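Local coordinates for protein putative aspartyl-tRNA synthetase (Leishmania major, PDB 6OD8) that probably joins L-aspartate to tRNA(Asp) at the expense of ATP, releasing AMP and diphosphate, as a class II aminoacyl-tRNA synthetase, at residues Arg226-Tyr230 with Arg341-His345; Leu328-Glu332 with Arg398-Ile402; Asn336-Glu340 with Leu361-Leu365; Val375-Glu380 with Ala390-Met395. Residue numbers count along the deposited sequence, not the author numbering.

Overall arrangement
Helix 325-342 supplies one side of contacts 1, 2 and 3, from its first turns in contact 2, through contact 3, to its C-terminal end in contact 1. Contact 2 is the buried one, yet also the most charged: an arginine from strand 400-403 meets two carboxylates of the helix. Contacts 1 and 3 are partly buried and mix aromatic CH-pi packing with a single direct side-chain hydrogen bond each. Neither segment of contact 4 lies on this helix, though His393 packs against it; main-chain bonds between two short parallel strands dominate. The centres of contacts 2 and 4 lie about 9 Å apart, and a probable main-chain hydrogen bond from Arg401 N to Arg391 O joins their strands.

Contact 1 of 4, residues Arg226-Tyr230 with Arg341-His345; sequences RVCQY and RLATH
Mid-helix residues 226-230 face 341-345, which is helical at Arg341 and Leu342 and makes a type I beta turn from Leu342 to His345. Across the gap the CA atoms of Arg226 and Leu342 are 7.2 Å apart, those of Tyr230 and Arg341 7.5 Å. Tyr230 (chi1 m) lays one ring face on the aliphatic start of Arg341, whose CB stands 3.6 Å from the ring centroid in a CH-pi contact; the rest of Arg341 (m, t, t) leads away. At the end of the tyrosine, OH and His345 NE2 share a 2.6 Å hydrogen bond, the two rings meeting rim to rim. His345 is itself m and offers a face to Arg226, with CG of the arginine 4.0 Å from the imidazole centroid. Arg226 bends twice (m, m) before extending, so that its NH1 donates to Gln229 OE1 at 2.9 Å, one turn on. Leu342 (m, t) supplies the apolar part, its CD1 3.9 Å from Val227 CG2 and its CD2 3.8 Å from Arg226 CB. This is helix-to-helix packing within the class II synthetase domain, joining helix 215-237 to the C-terminal end of helix 325-342, with helix 530-538 packed against Val227 and Leu342.

Contact 2 of 4, residues Leu328-Glu332 with Arg398-Ile402; sequences LDVAE and RMLRI. With EDO (1,2-ethanediol), chain H.
A helical turn, 328-332, faces an extended segment, 398-402, that becomes a strand by Arg401. The helix and strand axes run at 141°, nearer antiparallel than parallel, and approach to 11.8 Å; the closest CA pairs are Glu332 with Met399 at 7.2 Å and Leu328 with Arg401 at 9.9 Å. Arg401 spans the space with a straight side chain (m, t, t, chi4 near 180°). Its NE donates to Glu332 OE2 and its NH2 to Glu332 OE1, both at 2.8 Å, a bidentate salt bridge; NH2 also gives a 2.8 Å bond to Asp329 OD1. A water accepts from Arg401 NH1 at 2.9 Å and donates to Asp329 OD1 at 2.8 Å, so all three guanidinium nitrogens are engaged. The other Asp329 oxygen, OD2, is hydrogen-bonded to Tyr68 OH of the second subunit. Glu332 OE1 accepts a further hydrogen bond from a water 2.8 Å away, which also donates to Met399 O at 2.6 Å. An ethanediol, probably from the crystallisation liquor, donates through O2 to Asp329 O at 3.1 Å. Leu328 CD2 covers one face of the guanidinium, 3.5 Å from Arg401 CZ, and Met399 SD lies 3.3 Å from Glu332 O. The result is a buried salt-bridge network tying a helix to the large mixed sheet of the class II synthetase fold, beside the subunit interface.

Contact 3 of 4, residues Asn336-Glu340 with Leu361-Leu365; sequences NYIFE and LVWKL. With EDO (1,2-ethanediol), chain I.
Trp363 overlaps Phe339, its six-membered ring lying over Phe339 CB, which is 3.4 Å from the ring centroid and almost on the ring normal. This CH-pi contact is part of the packing that joins the loop between helices 346-353 and 367-373 to helix 325-342 of the class II synthetase domain. Residues 336-340 are regular helix, whereas 361-365 are irregular and mostly extended; Asn336 CA and Trp363 CA, 7.8 Å apart, are the nearest pair. The p rotamer of Trp363 sets the indole against the helix, and NE1 donates a nearly straight 2.8 Å hydrogen bond to Asn336 OD1, the amide being carried there by a t chi1. Phe339 (m) brings its CD2 to 3.5 Å from Trp363 CG, its ring inclined at 54° to the five-membered ring of Trp363. Leu361 CD2 sits over a face of the phenylalanine, 3.8 Å from its centroid, and Ile477 of strand 472-477 touches both residues. Lys364 extends past the indole, its NZ hydrogen-bonded to Asp396 O. Two waters tie this ammonium to Asn336: one accepts from Asn336 ND2 at 2.8 Å and Lys364 NZ at 3.2 Å; the second accepts from Lys364 NZ at 3.1 Å and donates to Asn336 OD1 at 3.0 Å and Glu340 OE1 at 2.5 Å.

Contact 4 of 4, residues Val375-Glu380 with Ala390-Met395; sequences VGVISE and ARVHNM. With EDO (1,2-ethanediol), chain H; EDO (1,2-ethanediol), chain E.
A short parallel beta pair, strands 376-377 and 391-392, forms the end of the large mixed sheet, with 376-377 outermost in this chain. Gly376 pairs with Arg391 (CA atoms 4.2 Å apart) and Val377 with Val392 (5.1 Å). Gly376 N donates to Ala390 O at 2.8 Å, Val392 N to Gly376 O at 2.9 Å and Ile378 N to Val392 O at 2.9 Å; beyond the strands, where 378-380 coils into a 3-10 turn, Ser379 N reaches His393 O at 2.8 Å. The bare Gly376 allows the close approach: a CB there would come within 3.0 Å of Arg391 CG. Val377 (t) and Val392, their CG2 atoms 4.2 Å apart, line a shallow apolar hollow; the folded Met395 (m, m, m) fills it on the Val377 side, with its SD 3.9 Å from Val377 CG2, and Val375 on the other, its CG1 4.0 Å from Val392 CG1. Ile370 of helix 367-373 touches Val392 and Met395. Ile378 (m) projects beside Arg391, its CG1 3.9 Å from Arg391 CD. Next to it Ser379 CB rests over a face of the His393 ring, 4.2 Å from CE1, and Tyr68 of the second subunit packs on Ile378. At the last residue of the 3-10 turn, a water donates to Glu380 OE2 at 2.9 Å and accepts from Met395 N at 2.8 Å.

Contact 1 of 4, residues Arg226-Tyr230 with Arg341-His345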
# COMPACT_ATOMS: atom_id res chain seq x y z
N ARG A 226 7.49 1.46 8.52
CA ARG A 226 7.79 0.07 8.89
C ARG A 226 6.53 -0.70 9.27
O ARG A 226 6.43 -1.89 8.97
CB ARG A 226 8.79 0.02 10.06
CG ARG A 226 10.17 0.57 9.77
CD ARG A 226 10.86 -0.09 8.54
NE ARG A 226 12.26 0.33 8.47
CZ ARG A 226 13.12 -0.04 7.52
NH1 ARG A 226 12.73 -0.84 6.53
NH2 ARG A 226 14.37 0.41 7.55
N VAL A 227 5.56 -0.05 9.92
CA VAL A 227 4.30 -0.75 10.22
C VAL A 227 3.64 -1.25 8.94
O VAL A 227 3.21 -2.42 8.85
CB VAL A 227 3.33 0.14 11.02
CG1 VAL A 227 1.95 -0.56 11.14
CG2 VAL A 227 3.89 0.48 12.41
N CYS A 228 3.50 -0.37 7.93
CA CYS A 228 2.96 -0.81 6.63
C CYS A 228 3.77 -1.96 6.05
O CYS A 228 3.22 -2.95 5.57
CB CYS A 228 2.94 0.37 5.64
SG CYS A 228 1.75 1.67 6.06
N GLN A 229 5.10 -1.81 6.05
CA GLN A 229 5.97 -2.84 5.50
C GLN A 229 5.75 -4.20 6.15
O GLN A 229 5.63 -5.23 5.46
CB GLN A 229 7.42 -2.40 5.68
CG GLN A 229 8.41 -3.43 5.24
CD GLN A 229 9.84 -2.95 5.47
OE1 GLN A 229 10.08 -1.76 5.66
NE2 GLN A 229 10.78 -3.89 5.46
N TYR A 230 5.74 -4.25 7.49
CA TYR A 230 5.62 -5.54 8.17
C TYR A 230 4.19 -6.07 8.10
O TYR A 230 4.00 -7.29 8.01
CB TYR A 230 6.10 -5.41 9.62
CG TYR A 230 7.54 -4.97 9.70
CD1 TYR A 230 8.49 -5.48 8.82
CD2 TYR A 230 7.96 -4.04 10.67
CE1 TYR A 230 9.82 -5.08 8.88
CE2 TYR A 230 9.30 -3.65 10.74
CZ TYR A 230 10.21 -4.17 9.84
OH TYR A 230 11.53 -3.79 9.89
N ARG A 341 9.23 -6.94 15.07
CA ARG A 341 10.14 -6.26 14.15
C ARG A 341 10.28 -4.77 14.46
O ARG A 341 11.37 -4.21 14.33
CB ARG A 341 9.66 -6.51 12.71
CG ARG A 341 10.11 -7.90 12.27
CD ARG A 341 9.44 -8.43 11.04
NE ARG A 341 9.90 -9.80 10.81
CZ ARG A 341 9.56 -10.86 11.55
NH1 ARG A 341 8.73 -10.72 12.58
NH2 ARG A 341 10.05 -12.06 11.26
N LEU A 342 9.20 -4.12 14.91
CA LEU A 342 9.33 -2.72 15.31
C LEU A 342 10.33 -2.56 16.44
O LEU A 342 11.05 -1.56 16.50
CB LEU A 342 7.98 -2.14 15.73
CG LEU A 342 6.93 -1.86 14.64
CD1 LEU A 342 5.67 -1.33 15.32
CD2 LEU A 342 7.43 -0.89 13.51
N ALA A 343 10.41 -3.55 17.33
CA ALA A 343 11.32 -3.48 18.47
C ALA A 343 12.78 -3.44 18.04
O ALA A 343 13.61 -2.97 18.83
CB ALA A 343 11.07 -4.65 19.43
N THR A 344 13.12 -3.91 16.83
CA THR A 344 14.50 -3.87 16.35
C THR A 344 14.93 -2.50 15.87
O THR A 344 16.13 -2.27 15.71
CB THR A 344 14.74 -4.87 15.20
OG1 THR A 344 14.11 -4.40 14.00
CG2 THR A 344 14.24 -6.27 15.58
N HIS A 345 14.00 -1.57 15.67
CA HIS A 345 14.36 -0.24 15.17
C HIS A 345 14.66 0.69 16.34
O HIS A 345 13.96 1.66 16.61
CB HIS A 345 13.27 0.28 14.24
CG HIS A 345 13.10 -0.54 13.00
ND1 HIS A 345 13.97 -0.47 11.94
CD2 HIS A 345 12.17 -1.47 12.66
CE1 HIS A 345 13.59 -1.32 11.00
NE2 HIS A 345 12.50 -1.93 11.41

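Contact 2 of 4, residues Leu328-Glu332 with Arg398-Ile402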
# COMPACT_ATOMS: atom_id res chain seq x y z
N LEU A 328 -8.95 -14.46 14.22
CA LEU A 328 -8.23 -13.97 15.38
C LEU A 328 -6.82 -14.56 15.46
O LEU A 328 -5.87 -13.86 15.84
CB LEU A 328 -9.06 -14.30 16.64
CG LEU A 328 -8.43 -13.97 17.98
CD1 LEU A 328 -8.15 -12.46 18.04
CD2 LEU A 328 -9.39 -14.43 19.10
N ASP A 329 -6.67 -15.83 15.08
CA ASP A 329 -5.34 -16.43 15.01
C ASP A 329 -4.42 -15.63 14.08
O ASP A 329 -3.26 -15.35 14.42
CB ASP A 329 -5.43 -17.88 14.52
CG ASP A 329 -6.00 -18.85 15.55
OD1 ASP A 329 -6.17 -18.48 16.73
OD2 ASP A 329 -6.31 -20.00 15.16
N VAL A 330 -4.92 -15.27 12.89
CA VAL A 330 -4.12 -14.49 11.94
C VAL A 330 -3.82 -13.11 12.50
O VAL A 330 -2.68 -12.64 12.45
CB VAL A 330 -4.83 -14.41 10.58
CG1 VAL A 330 -4.26 -13.30 9.70
CG2 VAL A 330 -4.69 -15.79 9.86
N ALA A 331 -4.83 -12.44 13.06
CA ALA A 331 -4.66 -11.09 13.58
C ALA A 331 -3.62 -11.05 14.70
O ALA A 331 -2.80 -10.12 14.76
CB ALA A 331 -6.01 -10.57 14.08
N GLU A 332 -3.63 -12.03 15.60
CA GLU A 332 -2.65 -12.04 16.68
C GLU A 332 -1.25 -12.32 16.16
O GLU A 332 -0.27 -11.72 16.64
CB GLU A 332 -3.02 -13.10 17.73
CG GLU A 332 -4.20 -12.71 18.60
CD GLU A 332 -4.62 -13.84 19.53
OE1 GLU A 332 -4.16 -14.98 19.31
OE2 GLU A 332 -5.40 -13.59 20.47
N ARG A 398 1.79 -15.88 23.28
CA ARG A 398 1.33 -15.61 24.66
C ARG A 398 0.44 -14.36 24.74
O ARG A 398 0.56 -13.52 25.64
CB ARG A 398 2.53 -15.48 25.62
CG ARG A 398 3.41 -16.74 25.67
CD ARG A 398 4.48 -16.67 26.77
NE ARG A 398 5.46 -15.58 26.60
CZ ARG A 398 6.49 -15.63 25.76
NH1 ARG A 398 6.66 -16.70 25.00
NH2 ARG A 398 7.35 -14.61 25.68
N MET A 399 -0.49 -14.26 23.79
CA MET A 399 -1.33 -13.07 23.67
C MET A 399 -2.69 -13.31 24.30
O MET A 399 -3.40 -14.26 23.95
CB MET A 399 -1.43 -12.66 22.20
CG MET A 399 -0.09 -12.08 21.73
SD MET A 399 0.06 -11.86 19.94
CE MET A 399 -0.87 -10.40 19.74
N LEU A 400 -3.06 -12.41 25.22
CA LEU A 400 -4.18 -12.61 26.14
C LEU A 400 -5.55 -12.42 25.47
O LEU A 400 -5.78 -11.43 24.78
CB LEU A 400 -4.05 -11.64 27.32
CG LEU A 400 -5.07 -11.76 28.43
CD1 LEU A 400 -4.73 -13.04 29.17
CD2 LEU A 400 -4.94 -10.55 29.35
N ARG A 401 -6.46 -13.37 25.73
CA ARG A 401 -7.85 -13.32 25.29
C ARG A 401 -8.71 -13.45 26.54
O ARG A 401 -8.45 -14.32 27.36
CB ARG A 401 -8.18 -14.48 24.34
CG ARG A 401 -7.30 -14.59 23.12
CD ARG A 401 -7.75 -15.75 22.23
NE ARG A 401 -6.89 -15.91 21.06
CZ ARG A 401 -7.08 -16.83 20.12
NH1 ARG A 401 -8.11 -17.67 20.21
NH2 ARG A 401 -6.24 -16.91 19.09
N ILE A 402 -9.70 -12.56 26.69
CA ILE A 402 -10.67 -12.63 27.79
C ILE A 402 -12.05 -12.53 27.16
O ILE A 402 -12.30 -11.64 26.34
CB ILE A 402 -10.47 -11.53 28.85
CG1 ILE A 402 -9.04 -11.55 29.40
CG2 ILE A 402 -11.47 -11.70 30.02
CD1 ILE A 402 -8.76 -10.43 30.39
C1 EDO H . -1.26 -16.08 18.01
O1 EDO H . 0.03 -16.61 17.68
C2 EDO H . -2.38 -17.01 17.54
O2 EDO H . -2.06 -17.52 16.24
O HOH W 1 -7.82 -19.90 18.43
O HOH W 2 -3.28 -15.78 21.89

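Contact 3 of 4, residues Asn336-Glu340 with Leu361-Leu365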
# COMPACT_ATOMS: atom_id res chain seq x y z
N ASN A 336 1.89 -9.80 16.46
CA ASN A 336 3.14 -10.29 17.03
C ASN A 336 4.30 -10.01 16.08
O ASN A 336 5.34 -9.50 16.49
CB ASN A 336 3.04 -11.79 17.32
CG ASN A 336 4.25 -12.33 18.05
OD1 ASN A 336 4.67 -11.80 19.07
ND2 ASN A 336 4.82 -13.40 17.53
N TYR A 337 4.11 -10.35 14.80
CA TYR A 337 5.15 -10.14 13.79
C TYR A 337 5.56 -8.67 13.73
O TYR A 337 6.76 -8.35 13.69
CB TYR A 337 4.60 -10.61 12.44
CG TYR A 337 5.51 -10.49 11.23
CD1 TYR A 337 6.24 -11.58 10.79
CD2 TYR A 337 5.57 -9.31 10.49
CE1 TYR A 337 7.06 -11.50 9.64
CE2 TYR A 337 6.38 -9.21 9.35
CZ TYR A 337 7.13 -10.31 8.94
OH TYR A 337 7.94 -10.22 7.80
N ILE A 338 4.58 -7.77 13.68
CA ILE A 338 4.86 -6.34 13.57
C ILE A 338 5.62 -5.85 14.80
O ILE A 338 6.67 -5.21 14.68
CB ILE A 338 3.55 -5.56 13.35
CG1 ILE A 338 2.96 -5.90 11.97
CG2 ILE A 338 3.75 -4.04 13.50
CD1 ILE A 338 1.57 -5.33 11.71
N PHE A 339 5.11 -6.16 15.99
CA PHE A 339 5.71 -5.67 17.22
C PHE A 339 7.12 -6.19 17.39
O PHE A 339 8.02 -5.47 17.86
CB PHE A 339 4.86 -6.10 18.43
CG PHE A 339 3.52 -5.41 18.53
CD1 PHE A 339 3.34 -4.15 18.01
CD2 PHE A 339 2.45 -6.04 19.19
CE1 PHE A 339 2.12 -3.51 18.12
CE2 PHE A 339 1.23 -5.41 19.31
CZ PHE A 339 1.05 -4.14 18.77
N GLU A 340 7.34 -7.46 17.06
CA GLU A 340 8.68 -8.03 17.18
C GLU A 340 9.67 -7.34 16.26
O GLU A 340 10.83 -7.12 16.64
CB GLU A 340 8.60 -9.53 16.90
CG GLU A 340 9.89 -10.23 16.61
CD GLU A 340 9.65 -11.67 16.19
OE1 GLU A 340 8.74 -12.32 16.77
OE2 GLU A 340 10.35 -12.16 15.27
N LEU A 361 6.04 -1.08 24.65
CA LEU A 361 4.84 -1.89 24.73
C LEU A 361 5.19 -3.32 25.13
O LEU A 361 6.15 -3.91 24.63
CB LEU A 361 4.13 -1.91 23.38
CG LEU A 361 2.70 -2.46 23.36
CD1 LEU A 361 1.81 -1.38 23.93
CD2 LEU A 361 2.28 -2.85 21.92
N VAL A 362 4.39 -3.86 26.05
CA VAL A 362 4.41 -5.28 26.39
C VAL A 362 3.16 -5.88 25.78
O VAL A 362 2.05 -5.45 26.09
CB VAL A 362 4.46 -5.50 27.90
CG1 VAL A 362 4.41 -7.00 28.23
CG2 VAL A 362 5.73 -4.87 28.50
N TRP A 363 3.33 -6.85 24.87
CA TRP A 363 2.17 -7.47 24.23
C TRP A 363 2.02 -8.95 24.57
O TRP A 363 1.01 -9.54 24.20
CB TRP A 363 2.22 -7.27 22.70
CG TRP A 363 3.31 -8.00 21.93
CD1 TRP A 363 3.19 -9.17 21.25
CD2 TRP A 363 4.66 -7.56 21.75
NE1 TRP A 363 4.39 -9.50 20.65
CE2 TRP A 363 5.31 -8.54 20.97
CE3 TRP A 363 5.38 -6.44 22.18
CZ2 TRP A 363 6.65 -8.42 20.59
CZ3 TRP A 363 6.72 -6.34 21.82
CH2 TRP A 363 7.34 -7.32 21.03
N LYS A 364 2.99 -9.54 25.27
CA LYS A 364 2.96 -10.95 25.66
C LYS A 364 2.87 -11.09 27.17
O LYS A 364 3.57 -10.38 27.91
CB LYS A 364 4.23 -11.69 25.20
CG LYS A 364 4.53 -11.66 23.71
CD LYS A 364 5.65 -12.65 23.38
CE LYS A 364 6.03 -12.57 21.91
NZ LYS A 364 6.90 -13.72 21.52
N LEU A 365 2.07 -12.05 27.63
CA LEU A 365 2.23 -12.52 29.00
C LEU A 365 3.55 -13.28 29.13
O LEU A 365 4.02 -13.92 28.19
CB LEU A 365 1.07 -13.44 29.40
CG LEU A 365 -0.17 -12.85 30.06
CD1 LEU A 365 -0.87 -11.93 29.11
CD2 LEU A 365 -1.13 -13.96 30.54
C1 EDO I . 13.17 -9.31 13.05
O1 EDO I . 13.65 -10.52 12.46
C2 EDO I . 13.10 -9.48 14.56
O2 EDO I . 12.59 -10.78 14.88
O HOH W 3 6.67 -15.16 18.63
O HOH W 4 7.68 -12.00 19.06

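Contact 4 of 4, residues Val375-Glu380 with Ala390-Met395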
# COMPACT_ATOMS: atom_id res chain seq x y z
N VAL A 375 -3.86 -19.16 33.44
CA VAL A 375 -4.36 -18.83 32.11
C VAL A 375 -4.34 -20.08 31.24
O VAL A 375 -3.38 -20.86 31.28
CB VAL A 375 -3.50 -17.70 31.51
CG1 VAL A 375 -3.80 -17.46 30.04
CG2 VAL A 375 -3.69 -16.41 32.31
N GLY A 376 -5.40 -20.28 30.46
CA GLY A 376 -5.46 -21.44 29.59
C GLY A 376 -4.55 -21.29 28.39
O GLY A 376 -4.10 -20.20 28.06
N VAL A 377 -4.23 -22.41 27.74
CA VAL A 377 -3.39 -22.43 26.54
C VAL A 377 -4.10 -23.29 25.50
O VAL A 377 -4.12 -24.52 25.63
CB VAL A 377 -1.97 -22.95 26.80
CG1 VAL A 377 -1.12 -22.81 25.54
CG2 VAL A 377 -1.32 -22.25 28.00
N ILE A 378 -4.63 -22.65 24.46
CA ILE A 378 -5.53 -23.33 23.52
C ILE A 378 -4.80 -24.46 22.78
O ILE A 378 -5.31 -25.58 22.68
CB ILE A 378 -6.13 -22.32 22.53
CG1 ILE A 378 -6.98 -21.31 23.31
CG2 ILE A 378 -6.91 -23.03 21.41
CD1 ILE A 378 -7.39 -20.08 22.56
N SER A 379 -3.60 -24.18 22.28
CA SER A 379 -2.90 -25.16 21.45
C SER A 379 -2.39 -26.35 22.25
O SER A 379 -1.97 -27.34 21.65
CB SER A 379 -1.74 -24.48 20.72
OG SER A 379 -0.74 -24.07 21.63
N GLU A 380 -2.41 -26.28 23.58
CA GLU A 380 -1.98 -27.39 24.42
C GLU A 380 -3.13 -28.02 25.20
O GLU A 380 -2.89 -28.89 26.02
CB GLU A 380 -0.89 -26.93 25.38
CG GLU A 380 0.33 -26.38 24.68
CD GLU A 380 1.33 -25.83 25.66
OE1 GLU A 380 1.08 -25.97 26.87
OE2 GLU A 380 2.36 -25.26 25.23
N ALA A 390 -9.09 -16.39 31.38
CA ALA A 390 -8.27 -15.92 30.28
C ALA A 390 -7.50 -17.07 29.65
O ALA A 390 -7.20 -18.10 30.28
CB ALA A 390 -7.32 -14.83 30.76
N ARG A 391 -7.12 -16.87 28.39
CA ARG A 391 -6.46 -17.88 27.58
C ARG A 391 -5.44 -17.19 26.69
O ARG A 391 -5.62 -16.04 26.29
CB ARG A 391 -7.43 -18.63 26.67
CG ARG A 391 -8.30 -19.65 27.35
CD ARG A 391 -9.23 -20.27 26.31
NE ARG A 391 -9.95 -21.43 26.86
CZ ARG A 391 -11.10 -21.34 27.52
NH1 ARG A 391 -11.67 -20.15 27.71
NH2 ARG A 391 -11.68 -22.45 27.99
N VAL A 392 -4.38 -17.92 26.35
CA VAL A 392 -3.56 -17.55 25.20
C VAL A 392 -3.66 -18.68 24.19
O VAL A 392 -3.94 -19.83 24.57
CB VAL A 392 -2.09 -17.27 25.59
CG1 VAL A 392 -2.02 -16.19 26.66
CG2 VAL A 392 -1.40 -18.54 26.03
N HIS A 393 -3.50 -18.36 22.91
CA HIS A 393 -3.49 -19.44 21.92
C HIS A 393 -2.31 -20.38 22.16
O HIS A 393 -2.48 -21.61 22.14
CB HIS A 393 -3.45 -18.88 20.50
CG HIS A 393 -3.49 -19.97 19.46
ND1 HIS A 393 -2.35 -20.43 18.84
CD2 HIS A 393 -4.50 -20.75 19.02
CE1 HIS A 393 -2.67 -21.42 18.02
NE2 HIS A 393 -3.97 -21.64 18.12
N ASN A 394 -1.11 -19.84 22.41
CA ASN A 394 0.09 -20.68 22.39
C ASN A 394 1.19 -20.05 23.23
O ASN A 394 1.15 -18.86 23.55
CB ASN A 394 0.60 -20.93 20.95
CG ASN A 394 1.11 -19.67 20.27
OD1 ASN A 394 2.20 -19.16 20.58
ND2 ASN A 394 0.35 -19.18 19.30
N MET A 395 2.18 -20.87 23.58
CA MET A 395 3.23 -20.39 24.48
C MET A 395 4.31 -19.59 23.77
O MET A 395 5.24 -19.10 24.43
CB MET A 395 3.86 -21.57 25.22
CG MET A 395 2.93 -22.21 26.25
SD MET A 395 2.35 -21.02 27.48
CE MET A 395 3.91 -20.46 28.17
C1 EDO H . -1.26 -16.08 18.01
O1 EDO H . 0.03 -16.61 17.68
C2 EDO H . -2.38 -17.01 17.54
O2 EDO H . -2.06 -17.52 16.24
C1 EDO E . -11.94 -16.12 25.32
O1 EDO E . -11.24 -16.37 24.10
C2 EDO E . -10.96 -16.19 26.50
O2 EDO E . -10.86 -17.52 27.00
O HOH W 5 2.05 -23.60 22.82